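Side-chain contacts in putative metal-dependent hydrolase (Parabacteroides distasonis ATCC 8503, PDB 3KL7), which binds two zinc ions in a metallo-beta-lactamase fold and is probably a metal-dependent hydrolase whose substrate is not known: residues Gly76-Pro81 with Ala160-Asp165; Ala129-Pro134 with Lys138-His143; Gln192-Ala197 with Asp220-Ser225. One frame throughout, in Å; residues are numbered along the deposited sequence.

Contact 1: Gly76-Pro81 with Ala160-Asp165; sequences GDHLDP and AGDTED. With ZN (zinc ion), chain D; ZN (zinc ion), chain C.
The imidazole of H78 and the carboxylate of D162 stand almost perpendicular (87°); the side chains come toward each other from opposite directions and meet at one zinc ion. D162 OD2 lies oblique to the H78 ring, 3.0 Å from NE2, both being ligands of one metal rather than hydrogen-bond partners. H78 NE2 binds that zinc at 2.3 Å, D162 OD2 at 2.1 Å. The same oxygen bonds the second zinc at 2.3 Å and so bridges the pair; D162 CG, beside the backbone N and anti to the carbonyl carbon (chi1 -75°), turns the carboxylate to the metals. D77 OD2 binds the first zinc at a longer 2.5 Å, while OD1 accepts a hydrogen bond from the water linking both ions. The other ring nitrogen of H78, ND1, is hydrogen-bonded to D52, a second-shell carboxylate that fixes the ring's rotation. H209 is the remaining protein ligand of the zinc held by D77 and H78; H73, H75 and H140 join D162 at the other. This is the dinuclear centre of the metallo-beta-lactamase fold: 160-165 follows strand 155-159 of one sheet, and 76-81 lies in the loop between strand 68-71 of the other and helix 81-87.

Contact 2: Ala129-Pro134 with Lys138-His143; sequences AYNTTP and KYHPRH. With ZN (zinc ion), chain C.
N131 and H140 hold each other through three hydrogen bonds. The backbone N of N131 donates to the carbonyl O of H140 at 3.0 Å. In return, N131 OD1 takes two donors from H140: ring ND1 at 2.8 Å, with an N-H...O angle of 141°, and backbone N in a weak, strongly bent bond. The amide lies nearly coplanar with the imidazole, 21° apart, so OD1 meets the ring at its edge. With ND1 engaged there, NE2 is directed at a zinc ion and binds it at 2.1 Å; N131 is thus a second-shell residue that sets the rotation of a metal ligand. The other end of the amide, ND2, is satisfied by E164 and the carbonyl of Y186.

Farther along, Y130 and R142 run side by side, pointing the same way. R142 CG, anti to the backbone N (chi1 -159°), starts an extended chain along the Y130 ring and sits over one face, 3.9 Å from the centroid and almost on the ring normal, a CH-pi contact. The guanidinium then lies over Y130 OH in a nearly parallel plane, without a hydrogen bond between them. E168 serves both ends instead, bonding Y130 OH and forming a salt bridge with R142 NH2. A water accepts from H143 N at 2.8 Å and, weakly, from A129 N. Both segments belong to the loop connecting antiparallel strands 123-128 and 146-152, and it packs against the loop that follows strand 155-159, where E164 pairs with the backbone of Y130.

Contact 3: Gln192-Ala197 with Asp220-Ser225; sequences QAAKAA and DALKDS
L222 is the bump of this contact, and the hollow it enters is floored by A194 and A197, one helical turn apart on the same face of helix 190-200. The forked end of the leucine divides its two methyls between them. CD2 takes the A194 side, 3.8 Å from A194 CB and 3.6 Å from A194 O, so this methyl rests partly on the helix backbone. CD1 goes to the next turn and meets A197 CB at 3.8 Å. L222 CG is anti to its own carbonyl carbon (chi1 -72°), which carries the fork forward onto the helix; chi2 then sends CD1 on in extended form toward A197 while CD2 branches off to A194. The short alanine side chains let the leucine come close, with the CA atoms of A194 and L222 6.1 Å apart. A second, smaller touch lies beside the first: A221 CB meets A194 CB at 4.0 Å, methyl against methyl, so A194 is shared by two neighbours from the other segment.

The chain turns away directly after these two residues. L222 is the first residue to leave helical geometry after helix 217-221, and it opens a type II beta turn ending at S225. Its carbonyl O accepts from both S225 N, at 2.9 Å, and S225 OG, at 2.8 Å, which fastens the turn just behind the leucine. L205, on strand 204-208, touches both A197 and L222, and L218 extends the apolar patch by packing on A194. The contact is apolar packing away from the zinc site, joining helix 190-200 to the end of helix 217-221 and the turn after it, over strand 204-208 of the second sheet in the layered alpha-beta/beta-alpha arrangement of the metallo-beta-lactamase fold.

How the contacts relate
Contacts 1 and 2 lie together at the zinc site, their centres about 12 Å apart, whereas the centre of contact 3 is about 22 Å and 21 Å from theirs. Along the chain, contact 2 is nested inside the loop closed by contact 1, and contact 3 follows both. Contact 1 joins loops from the two mixed sheets; contact 2 folds a loop of the second sheet, and contact 3 packs helix 190-200 near the same sheet's strand 204-208. The segment 160-165 links all three: contacts 1 and 2 meet at one zinc ion, E164 probably hydrogen-bonds T132 N and Q192, and D165 forms a salt bridge with K195. The metal centre is thereby connected to helix 190-200.

Contact 1: Gly76-Pro81 with Ala160-Asp165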
ATOM      1  N   GLY A  76       8.292  -7.729  -9.663  1.00 15.63           N
ATOM      2  CA  GLY A  76       9.515  -6.867  -9.685  1.00 15.84           C
ATOM      3  C   GLY A  76       9.302  -5.364  -9.487  1.00 16.08           C
ATOM      4  O   GLY A  76      10.212  -4.659  -9.076  1.00 15.60           O
ATOM      5  N   ASP A  77       8.096  -4.878  -9.781  1.00 16.32           N
ATOM      6  CA  ASP A  77       7.754  -3.476  -9.525  1.00 16.42           C
ATOM      7  C   ASP A  77       7.237  -3.270  -8.058  1.00 16.26           C
ATOM      8  O   ASP A  77       6.621  -2.240  -7.729  1.00 15.70           O
ATOM      9  CB  ASP A  77       6.724  -2.961 -10.555  1.00 16.59           C
ATOM     10  CG  ASP A  77       5.404  -3.740 -10.524  1.00 15.95           C
ATOM     11  OD1 ASP A  77       5.436  -4.981 -10.515  1.00 16.46           O
ATOM     12  OD2 ASP A  77       4.351  -3.101 -10.527  1.00 16.59           O
ATOM     13  N   HIS A  78       7.515  -4.258  -7.205  1.00 16.62           N
ATOM     14  CA  HIS A  78       7.141  -4.218  -5.762  1.00 16.31           C
ATOM     15  C   HIS A  78       8.248  -4.818  -4.857  1.00 16.04           C
ATOM     16  O   HIS A  78       8.548  -4.276  -3.781  1.00 15.84           O
ATOM     17  CB  HIS A  78       5.853  -5.002  -5.535  1.00 16.41           C
ATOM     18  CG  HIS A  78       4.653  -4.383  -6.169  1.00 17.49           C
ATOM     19  ND1 HIS A  78       3.800  -3.549  -5.484  1.00 17.75           N
ATOM     20  CD2 HIS A  78       4.168  -4.467  -7.433  1.00 18.06           C
ATOM     21  CE1 HIS A  78       2.836  -3.147  -6.299  1.00 18.55           C
ATOM     22  NE2 HIS A  78       3.038  -3.689  -7.487  1.00 18.46           N
ATOM     23  N   LEU A  79       8.814  -5.959  -5.290  1.00 15.64           N
ATOM     24  CA  LEU A  79       9.859  -6.651  -4.547  1.00 15.37           C
ATOM     25  C   LEU A  79      11.178  -6.458  -5.245  1.00 15.51           C
ATOM     26  O   LEU A  79      11.383  -6.953  -6.338  1.00 14.78           O
ATOM     27  CB  LEU A  79       9.530  -8.165  -4.419  1.00 15.54           C
ATOM     28  CG  LEU A  79      10.582  -9.062  -3.722  1.00 15.58           C
ATOM     29  CD1 LEU A  79      10.856  -8.589  -2.321  1.00 16.10           C
ATOM     30  CD2 LEU A  79      10.147 -10.536  -3.715  1.00 14.80           C
ATOM     31  N   ASP A  80      12.076  -5.729  -4.595  1.00 16.34           N
ATOM     32  CA  ASP A  80      13.374  -5.445  -5.144  1.00 16.72           C
ATOM     33  C   ASP A  80      14.439  -5.511  -4.045  1.00 17.32           C
ATOM     34  O   ASP A  80      14.522  -4.616  -3.203  1.00 17.41           O
ATOM     35  CB  ASP A  80      13.367  -4.061  -5.787  1.00 16.98           C
ATOM     36  CG  ASP A  80      14.685  -3.705  -6.403  1.00 16.64           C
ATOM     37  OD1 ASP A  80      15.605  -4.557  -6.382  1.00 17.73           O
ATOM     38  OD2 ASP A  80      14.810  -2.574  -6.901  1.00 15.89           O
ATOM     39  N   PRO A  81      15.262  -6.581  -4.057  1.00 17.95           N
ATOM     40  CA  PRO A  81      16.310  -6.779  -3.059  1.00 18.31           C
ATOM     41  C   PRO A  81      17.357  -5.670  -3.023  1.00 18.49           C
ATOM     42  O   PRO A  81      17.851  -5.336  -1.950  1.00 19.14           O
ATOM     43  CB  PRO A  81      16.965  -8.114  -3.497  1.00 18.05           C
ATOM     44  CG  PRO A  81      15.949  -8.805  -4.260  1.00 17.62           C
ATOM     45  CD  PRO A  81      15.173  -7.733  -4.974  1.00 17.90           C
ATOM     46  N   ALA A 160      -3.667  -1.261  -0.576  1.00 15.48           N
ATOM     47  CA  ALA A 160      -4.297  -2.425  -1.206  1.00 16.07           C
ATOM     48  C   ALA A 160      -3.304  -3.353  -1.892  1.00 16.02           C
ATOM     49  O   ALA A 160      -3.562  -4.526  -2.027  1.00 16.18           O
ATOM     50  CB  ALA A 160      -5.380  -1.989  -2.185  1.00 15.99           C
ATOM     51  N   GLY A 161      -2.166  -2.838  -2.302  1.00 16.24           N
ATOM     52  CA  GLY A 161      -1.280  -3.629  -3.172  1.00 16.63           C
ATOM     53  C   GLY A 161      -1.930  -3.774  -4.557  1.00 16.93           C
ATOM     54  O   GLY A 161      -2.611  -2.849  -5.015  1.00 17.32           O
ATOM     55  N   ASP A 162      -1.732  -4.925  -5.215  1.00 16.56           N
ATOM     56  CA  ASP A 162      -2.308  -5.152  -6.559  1.00 16.49           C
ATOM     57  C   ASP A 162      -3.563  -6.036  -6.489  1.00 15.88           C
ATOM     58  O   ASP A 162      -3.489  -7.200  -6.134  1.00 14.86           O
ATOM     59  CB  ASP A 162      -1.260  -5.757  -7.508  1.00 16.71           C
ATOM     60  CG  ASP A 162      -0.226  -4.720  -7.979  1.00 18.42           C
ATOM     61  OD1 ASP A 162      -0.360  -3.508  -7.607  1.00 19.85           O
ATOM     62  OD2 ASP A 162       0.699  -5.097  -8.725  1.00 20.46           O
ATOM     63  N   THR A 163      -4.716  -5.445  -6.830  1.00 15.46           N
ATOM     64  CA  THR A 163      -6.005  -6.112  -6.676  1.00 14.87           C
ATOM     65  C   THR A 163      -7.051  -5.505  -7.613  1.00 15.03           C
ATOM     66  O   THR A 163      -6.837  -4.470  -8.207  1.00 15.92           O
ATOM     67  CB  THR A 163      -6.497  -5.977  -5.229  1.00 15.03           C
ATOM     68  OG1 THR A 163      -7.759  -6.664  -5.061  1.00 14.54           O
ATOM     69  CG2 THR A 163      -6.645  -4.493  -4.847  1.00 13.14           C
ATOM     70  N   GLU A 164      -8.172  -6.168  -7.746  1.00 15.33           N
ATOM     71  CA  GLU A 164      -9.325  -5.579  -8.401  1.00 14.86           C
ATOM     72  C   GLU A 164     -10.366  -5.262  -7.322  1.00 14.95           C
ATOM     73  O   GLU A 164     -10.064  -5.348  -6.114  1.00 14.34           O
ATOM     74  CB  GLU A 164      -9.870  -6.526  -9.517  1.00 14.82           C
ATOM     75  CG  GLU A 164      -9.144  -6.312 -10.876  1.00 13.86           C
ATOM     76  CD  GLU A 164      -9.592  -7.262 -11.968  1.00 12.51           C
ATOM     77  OE1 GLU A 164      -9.203  -8.452 -11.913  1.00 11.07           O
ATOM     78  OE2 GLU A 164     -10.317  -6.803 -12.910  1.00 10.49           O
ATOM     79  N   ASP A 165     -11.571  -4.875  -7.732  1.00 15.33           N
ATOM     80  CA  ASP A 165     -12.617  -4.494  -6.769  1.00 15.38           C
ATOM     81  C   ASP A 165     -13.227  -5.727  -6.137  1.00 15.64           C
ATOM     82  O   ASP A 165     -14.376  -6.084  -6.406  1.00 16.36           O
ATOM     83  CB  ASP A 165     -13.700  -3.640  -7.444  1.00 15.21           C
ATOM     84  CG  ASP A 165     -14.283  -4.307  -8.702  1.00 15.77           C
ATOM     85  OD1 ASP A 165     -13.506  -4.898  -9.478  1.00 16.13           O
ATOM     86  OD2 ASP A 165     -15.516  -4.226  -8.907  1.00 16.81           O
TER
HETATM   87 ZN    ZN D 303       2.286  -4.053  -9.599  1.00 29.21          ZN
HETATM   88 ZN    ZN C 302       1.616  -7.112  -9.334  1.00 32.06          ZN
HETATM   89  O   HOH W   1       3.118  -5.906 -10.006  1.00 37.88           O

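Contact 2: Ala129-Pro134 with Lys138-His143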
ATOM      1  N   ALA A 129      -5.704  -9.398  -1.728  1.00 16.52           N
ATOM      2  CA  ALA A 129      -5.469  -8.546  -2.851  1.00 16.84           C
ATOM      3  C   ALA A 129      -5.275  -9.482  -4.085  1.00 17.27           C
ATOM      4  O   ALA A 129      -4.230 -10.157  -4.199  1.00 17.71           O
ATOM      5  CB  ALA A 129      -4.230  -7.677  -2.608  1.00 16.14           C
ATOM      6  N   TYR A 130      -6.298  -9.533  -4.977  1.00 16.99           N
ATOM      7  CA  TYR A 130      -6.287 -10.455  -6.151  1.00 16.85           C
ATOM      8  C   TYR A 130      -7.206  -9.992  -7.289  1.00 16.78           C
ATOM      9  O   TYR A 130      -8.060  -9.097  -7.114  1.00 16.88           O
ATOM     10  CB  TYR A 130      -6.705 -11.866  -5.733  1.00 16.59           C
ATOM     11  CG  TYR A 130      -8.103 -11.940  -5.143  1.00 15.93           C
ATOM     12  CD1 TYR A 130      -8.327 -11.645  -3.797  1.00 15.26           C
ATOM     13  CD2 TYR A 130      -9.200 -12.304  -5.931  1.00 15.27           C
ATOM     14  CE1 TYR A 130      -9.601 -11.706  -3.247  1.00 14.28           C
ATOM     15  CE2 TYR A 130     -10.473 -12.366  -5.398  1.00 14.56           C
ATOM     16  CZ  TYR A 130     -10.673 -12.061  -4.043  1.00 15.13           C
ATOM     17  OH  TYR A 130     -11.948 -12.122  -3.495  1.00 14.28           O
ATOM     18  N   ASN A 131      -7.033 -10.614  -8.451  1.00 16.29           N
ATOM     19  CA  ASN A 131      -7.791 -10.260  -9.646  1.00 15.63           C
ATOM     20  C   ASN A 131      -9.093 -11.020  -9.685  1.00 15.55           C
ATOM     21  O   ASN A 131      -9.154 -12.187  -9.304  1.00 15.28           O
ATOM     22  CB  ASN A 131      -6.968 -10.568 -10.903  1.00 15.64           C
ATOM     23  CG  ASN A 131      -5.846  -9.557 -11.133  1.00 15.53           C
ATOM     24  OD1 ASN A 131      -4.678  -9.800 -10.757  1.00 14.47           O
ATOM     25  ND2 ASN A 131      -6.190  -8.409 -11.741  1.00 12.66           N
ATOM     26  N   THR A 132     -10.142 -10.361 -10.148  1.00 15.35           N
ATOM     27  CA  THR A 132     -11.455 -11.004 -10.246  1.00 15.33           C
ATOM     28  C   THR A 132     -11.843 -11.294 -11.716  1.00 14.82           C
ATOM     29  O   THR A 132     -12.643 -12.181 -11.982  1.00 15.16           O
ATOM     30  CB  THR A 132     -12.499 -10.144  -9.601  1.00 15.42           C
ATOM     31  OG1 THR A 132     -12.474  -8.846 -10.207  1.00 16.98           O
ATOM     32  CG2 THR A 132     -12.205  -9.997  -8.095  1.00 14.98           C
ATOM     33  N   THR A 133     -11.255 -10.547 -12.661  1.00 14.26           N
ATOM     34  CA  THR A 133     -11.560 -10.729 -14.092  1.00 13.56           C
ATOM     35  C   THR A 133     -11.076 -12.099 -14.590  1.00 13.37           C
ATOM     36  O   THR A 133      -9.927 -12.475 -14.370  1.00 12.52           O
ATOM     37  CB  THR A 133     -10.894  -9.617 -14.961  1.00 13.42           C
ATOM     38  OG1 THR A 133     -11.308  -8.347 -14.498  1.00 12.00           O
ATOM     39  CG2 THR A 133     -11.277  -9.757 -16.407  1.00 12.67           C
ATOM     40  N   PRO A 134     -11.954 -12.842 -15.264  1.00 13.70           N
ATOM     41  CA  PRO A 134     -11.555 -14.157 -15.772  1.00 13.73           C
ATOM     42  C   PRO A 134     -10.240 -14.082 -16.536  1.00 13.72           C
ATOM     43  O   PRO A 134     -10.067 -13.199 -17.353  1.00 13.83           O
ATOM     44  CB  PRO A 134     -12.706 -14.528 -16.717  1.00 13.57           C
ATOM     45  CG  PRO A 134     -13.878 -13.805 -16.192  1.00 13.50           C
ATOM     46  CD  PRO A 134     -13.341 -12.504 -15.636  1.00 13.73           C
ATOM     47  N   LYS A 138      -3.703 -15.137 -13.524  1.00 18.42           N
ATOM     48  CA  LYS A 138      -2.311 -15.295 -13.892  1.00 18.90           C
ATOM     49  C   LYS A 138      -1.495 -14.113 -13.291  1.00 18.87           C
ATOM     50  O   LYS A 138      -0.343 -14.274 -12.914  1.00 18.96           O
ATOM     51  CB  LYS A 138      -2.148 -15.369 -15.432  1.00 19.12           C
ATOM     52  CG  LYS A 138      -2.359 -14.026 -16.184  1.00 20.69           C
ATOM     53  CD  LYS A 138      -2.467 -14.220 -17.745  1.00 20.95           C
ATOM     54  CE  LYS A 138      -2.358 -12.854 -18.484  1.00 22.48           C
ATOM     55  NZ  LYS A 138      -2.955 -12.815 -19.881  1.00 23.04           N
ATOM     56  N   TYR A 139      -2.110 -12.945 -13.188  1.00 18.69           N
ATOM     57  CA  TYR A 139      -1.432 -11.805 -12.585  1.00 18.71           C
ATOM     58  C   TYR A 139      -1.359 -11.925 -11.060  1.00 18.78           C
ATOM     59  O   TYR A 139      -0.272 -12.068 -10.509  1.00 18.86           O
ATOM     60  CB  TYR A 139      -2.086 -10.494 -12.995  1.00 18.56           C
ATOM     61  CG  TYR A 139      -1.964 -10.195 -14.479  1.00 19.02           C
ATOM     62  CD1 TYR A 139      -0.754 -10.392 -15.155  1.00 19.00           C
ATOM     63  CD2 TYR A 139      -3.058  -9.705 -15.210  1.00 19.37           C
ATOM     64  CE1 TYR A 139      -0.638 -10.125 -16.510  1.00 19.63           C
ATOM     65  CE2 TYR A 139      -2.951  -9.436 -16.568  1.00 19.80           C
ATOM     66  CZ  TYR A 139      -1.735  -9.643 -17.213  1.00 19.88           C
ATOM     67  OH  TYR A 139      -1.618  -9.373 -18.540  1.00 19.18           O
ATOM     68  N   HIS A 140      -2.515 -11.875 -10.390  1.00 18.56           N
ATOM     69  CA  HIS A 140      -2.563 -11.944  -8.928  1.00 18.48           C
ATOM     70  C   HIS A 140      -3.626 -12.923  -8.488  1.00 17.93           C
ATOM     71  O   HIS A 140      -4.769 -12.561  -8.332  1.00 17.33           O
ATOM     72  CB  HIS A 140      -2.825 -10.539  -8.325  1.00 19.12           C
ATOM     73  CG  HIS A 140      -1.905  -9.482  -8.863  1.00 19.78           C
ATOM     74  ND1 HIS A 140      -2.264  -8.637  -9.888  1.00 19.08           N
ATOM     75  CD2 HIS A 140      -0.626  -9.167  -8.547  1.00 20.51           C
ATOM     76  CE1 HIS A 140      -1.249  -7.837 -10.173  1.00 19.65           C
ATOM     77  NE2 HIS A 140      -0.245  -8.138  -9.375  1.00 20.54           N
ATOM     78  N   PRO A 141      -3.243 -14.187  -8.292  1.00 17.83           N
ATOM     79  CA  PRO A 141      -4.211 -15.177  -7.908  1.00 18.01           C
ATOM     80  C   PRO A 141      -4.549 -15.097  -6.447  1.00 18.67           C
ATOM     81  O   PRO A 141      -3.706 -14.764  -5.630  1.00 18.14           O
ATOM     82  CB  PRO A 141      -3.519 -16.504  -8.234  1.00 17.57           C
ATOM     83  CG  PRO A 141      -2.104 -16.226  -8.146  1.00 17.62           C
ATOM     84  CD  PRO A 141      -1.893 -14.750  -8.389  1.00 17.83           C
ATOM     85  N   ARG A 142      -5.788 -15.426  -6.136  1.00 19.56           N
ATOM     86  CA  ARG A 142      -6.301 -15.360  -4.799  1.00 20.49           C
ATOM     87  C   ARG A 142      -5.359 -16.000  -3.748  1.00 19.51           C
ATOM     88  O   ARG A 142      -4.702 -16.988  -4.015  1.00 19.23           O
ATOM     89  CB  ARG A 142      -7.673 -16.046  -4.762  1.00 21.07           C
ATOM     90  CG  ARG A 142      -8.481 -15.645  -3.631  1.00 24.54           C
ATOM     91  CD  ARG A 142      -9.915 -16.075  -3.775  1.00 28.46           C
ATOM     92  NE  ARG A 142     -10.738 -15.462  -2.726  1.00 32.40           N
ATOM     93  CZ  ARG A 142     -12.072 -15.473  -2.698  1.00 34.55           C
ATOM     94  NH1 ARG A 142     -12.764 -16.075  -3.660  1.00 35.10           N
ATOM     95  NH2 ARG A 142     -12.718 -14.876  -1.694  1.00 35.29           N
ATOM     96  N   HIS A 143      -5.326 -15.397  -2.565  1.00 18.93           N
ATOM     97  CA  HIS A 143      -4.559 -15.912  -1.374  1.00 18.77           C
ATOM     98  C   HIS A 143      -3.055 -15.609  -1.423  1.00 18.05           C
ATOM     99  O   HIS A 143      -2.427 -15.390  -0.376  1.00 17.29           O
ATOM    100  CB  HIS A 143      -4.783 -17.438  -1.139  1.00 18.64           C
ATOM    101  CG  HIS A 143      -6.226 -17.839  -1.053  1.00 19.32           C
ATOM    102  ND1 HIS A 143      -7.113 -17.252  -0.175  1.00 19.58           N
ATOM    103  CD2 HIS A 143      -6.934 -18.781  -1.728  1.00 19.88           C
ATOM    104  CE1 HIS A 143      -8.307 -17.807  -0.317  1.00 20.94           C
ATOM    105  NE2 HIS A 143      -8.226 -18.739  -1.253  1.00 20.32           N
TER
HETATM  106 ZN    ZN C 302       1.616  -7.112  -9.334  1.00 32.06          ZN
HETATM  107  O   HOH W   2      -5.458 -12.718  -1.842  1.00 11.38           O
HETATM  108  O   HOH W   3      -3.541 -12.789  -3.807  1.00 18.58           O
HETATM  109  O   HOH W   1       3.118  -5.906 -10.006  1.00 37.88           O

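Contact 3: Gln192-Ala197 with Asp220-Ser225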
ATOM      1  N   GLN A 192     -13.821   0.669 -11.720  1.00 17.76           N
ATOM      2  CA  GLN A 192     -13.609  -0.368 -10.703  1.00 18.17           C
ATOM      3  C   GLN A 192     -13.133   0.226  -9.416  1.00 18.14           C
ATOM      4  O   GLN A 192     -13.617  -0.136  -8.364  1.00 18.72           O
ATOM      5  CB  GLN A 192     -12.583  -1.373 -11.165  1.00 18.48           C
ATOM      6  CG  GLN A 192     -13.130  -2.520 -11.908  1.00 19.57           C
ATOM      7  CD  GLN A 192     -12.028  -3.436 -12.372  1.00 19.50           C
ATOM      8  OE1 GLN A 192     -10.961  -2.980 -12.710  1.00 20.22           O
ATOM      9  NE2 GLN A 192     -12.288  -4.732 -12.384  1.00 18.24           N
ATOM     10  N   ALA A 193     -12.149   1.127  -9.509  1.00 17.76           N
ATOM     11  CA  ALA A 193     -11.631   1.841  -8.358  1.00 17.67           C
ATOM     12  C   ALA A 193     -12.738   2.616  -7.631  1.00 17.58           C
ATOM     13  O   ALA A 193     -12.810   2.601  -6.398  1.00 17.68           O
ATOM     14  CB  ALA A 193     -10.536   2.787  -8.787  1.00 17.52           C
ATOM     15  N   ALA A 194     -13.594   3.288  -8.394  1.00 17.21           N
ATOM     16  CA  ALA A 194     -14.709   4.041  -7.807  1.00 17.58           C
ATOM     17  C   ALA A 194     -15.665   3.090  -7.057  1.00 18.04           C
ATOM     18  O   ALA A 194     -16.080   3.373  -5.937  1.00 18.16           O
ATOM     19  CB  ALA A 194     -15.467   4.831  -8.892  1.00 16.50           C
ATOM     20  N   LYS A 195     -15.992   1.969  -7.694  1.00 18.78           N
ATOM     21  CA  LYS A 195     -16.812   0.938  -7.089  1.00 19.62           C
ATOM     22  C   LYS A 195     -16.126   0.391  -5.816  1.00 19.08           C
ATOM     23  O   LYS A 195     -16.758   0.256  -4.778  1.00 19.37           O
ATOM     24  CB  LYS A 195     -17.083  -0.172  -8.117  1.00 20.52           C
ATOM     25  CG  LYS A 195     -17.819  -1.374  -7.573  1.00 23.83           C
ATOM     26  CD  LYS A 195     -18.428  -2.256  -8.718  1.00 25.23           C
ATOM     27  CE  LYS A 195     -18.949  -3.638  -8.155  1.00 26.48           C
ATOM     28  NZ  LYS A 195     -17.856  -4.440  -7.416  1.00 26.77           N
ATOM     29  N   ALA A 196     -14.828   0.120  -5.904  1.00 18.39           N
ATOM     30  CA  ALA A 196     -14.048  -0.321  -4.739  1.00 17.83           C
ATOM     31  C   ALA A 196     -14.119   0.713  -3.601  1.00 17.83           C
ATOM     32  O   ALA A 196     -14.450   0.377  -2.468  1.00 18.33           O
ATOM     33  CB  ALA A 196     -12.580  -0.584  -5.142  1.00 17.40           C
ATOM     34  N   ALA A 197     -13.805   1.970  -3.916  1.00 17.24           N
ATOM     35  CA  ALA A 197     -13.870   3.043  -2.945  1.00 16.56           C
ATOM     36  C   ALA A 197     -15.252   3.112  -2.234  1.00 16.61           C
ATOM     37  O   ALA A 197     -15.320   3.279  -0.978  1.00 15.88           O
ATOM     38  CB  ALA A 197     -13.561   4.361  -3.607  1.00 16.49           C
ATOM     39  N   ASP A 220     -13.903  12.786 -10.707  1.00 21.73           N
ATOM     40  CA  ASP A 220     -15.226  12.957 -11.301  1.00 22.09           C
ATOM     41  C   ASP A 220     -16.095  11.774 -10.947  1.00 21.39           C
ATOM     42  O   ASP A 220     -17.229  11.940 -10.520  1.00 21.52           O
ATOM     43  CB  ASP A 220     -15.140  13.090 -12.841  1.00 23.00           C
ATOM     44  CG  ASP A 220     -14.413  14.377 -13.299  1.00 25.19           C
ATOM     45  OD1 ASP A 220     -14.281  15.327 -12.486  1.00 28.04           O
ATOM     46  OD2 ASP A 220     -13.978  14.426 -14.489  1.00 27.52           O
ATOM     47  N   ALA A 221     -15.552  10.572 -11.117  1.00 20.54           N
ATOM     48  CA  ALA A 221     -16.303   9.344 -10.877  1.00 19.76           C
ATOM     49  C   ALA A 221     -16.804   9.248  -9.424  1.00 19.71           C
ATOM     50  O   ALA A 221     -17.820   8.640  -9.170  1.00 19.07           O
ATOM     51  CB  ALA A 221     -15.449   8.127 -11.229  1.00 19.55           C
ATOM     52  N   LEU A 222     -16.069   9.864  -8.481  1.00 19.77           N
ATOM     53  CA  LEU A 222     -16.438   9.823  -7.051  1.00 20.17           C
ATOM     54  C   LEU A 222     -16.980  11.180  -6.553  1.00 20.79           C
ATOM     55  O   LEU A 222     -17.058  11.426  -5.349  1.00 20.57           O
ATOM     56  CB  LEU A 222     -15.238   9.375  -6.196  1.00 19.72           C
ATOM     57  CG  LEU A 222     -14.870   7.887  -6.326  1.00 19.61           C
ATOM     58  CD1 LEU A 222     -13.540   7.577  -5.637  1.00 16.95           C
ATOM     59  CD2 LEU A 222     -16.008   6.983  -5.776  1.00 16.94           C
ATOM     60  N   LYS A 223     -17.348  12.046  -7.499  1.00 21.76           N
ATOM     61  CA  LYS A 223     -18.025  13.306  -7.192  1.00 22.37           C
ATOM     62  C   LYS A 223     -19.192  13.002  -6.278  1.00 22.35           C
ATOM     63  O   LYS A 223     -19.954  12.056  -6.532  1.00 22.46           O
ATOM     64  CB  LYS A 223     -18.540  13.971  -8.506  1.00 22.55           C
ATOM     65  CG  LYS A 223     -19.405  15.236  -8.307  1.00 22.76           C
ATOM     66  N   ASP A 224     -19.317  13.775  -5.202  1.00 22.11           N
ATOM     67  CA  ASP A 224     -20.440  13.632  -4.253  1.00 22.38           C
ATOM     68  C   ASP A 224     -20.355  12.387  -3.353  1.00 21.93           C
ATOM     69  O   ASP A 224     -21.238  12.164  -2.536  1.00 22.27           O
ATOM     70  CB  ASP A 224     -21.802  13.656  -4.996  1.00 22.77           C
ATOM     71  CG  ASP A 224     -22.082  15.023  -5.688  1.00 24.22           C
ATOM     72  OD1 ASP A 224     -21.251  15.969  -5.545  1.00 25.05           O
ATOM     73  OD2 ASP A 224     -23.128  15.143  -6.357  1.00 24.78           O
ATOM     74  N   SER A 225     -19.292  11.585  -3.493  1.00 21.00           N
ATOM     75  CA  SER A 225     -19.097  10.428  -2.604  1.00 20.01           C
ATOM     76  C   SER A 225     -18.718  10.874  -1.183  1.00 19.23           C
ATOM     77  O   SER A 225     -18.897  10.145  -0.245  1.00 19.04           O
ATOM     78  CB  SER A 225     -17.994   9.509  -3.145  1.00 19.94           C
ATOM     79  OG  SER A 225     -16.711  10.084  -2.948  1.00 18.66           O
TER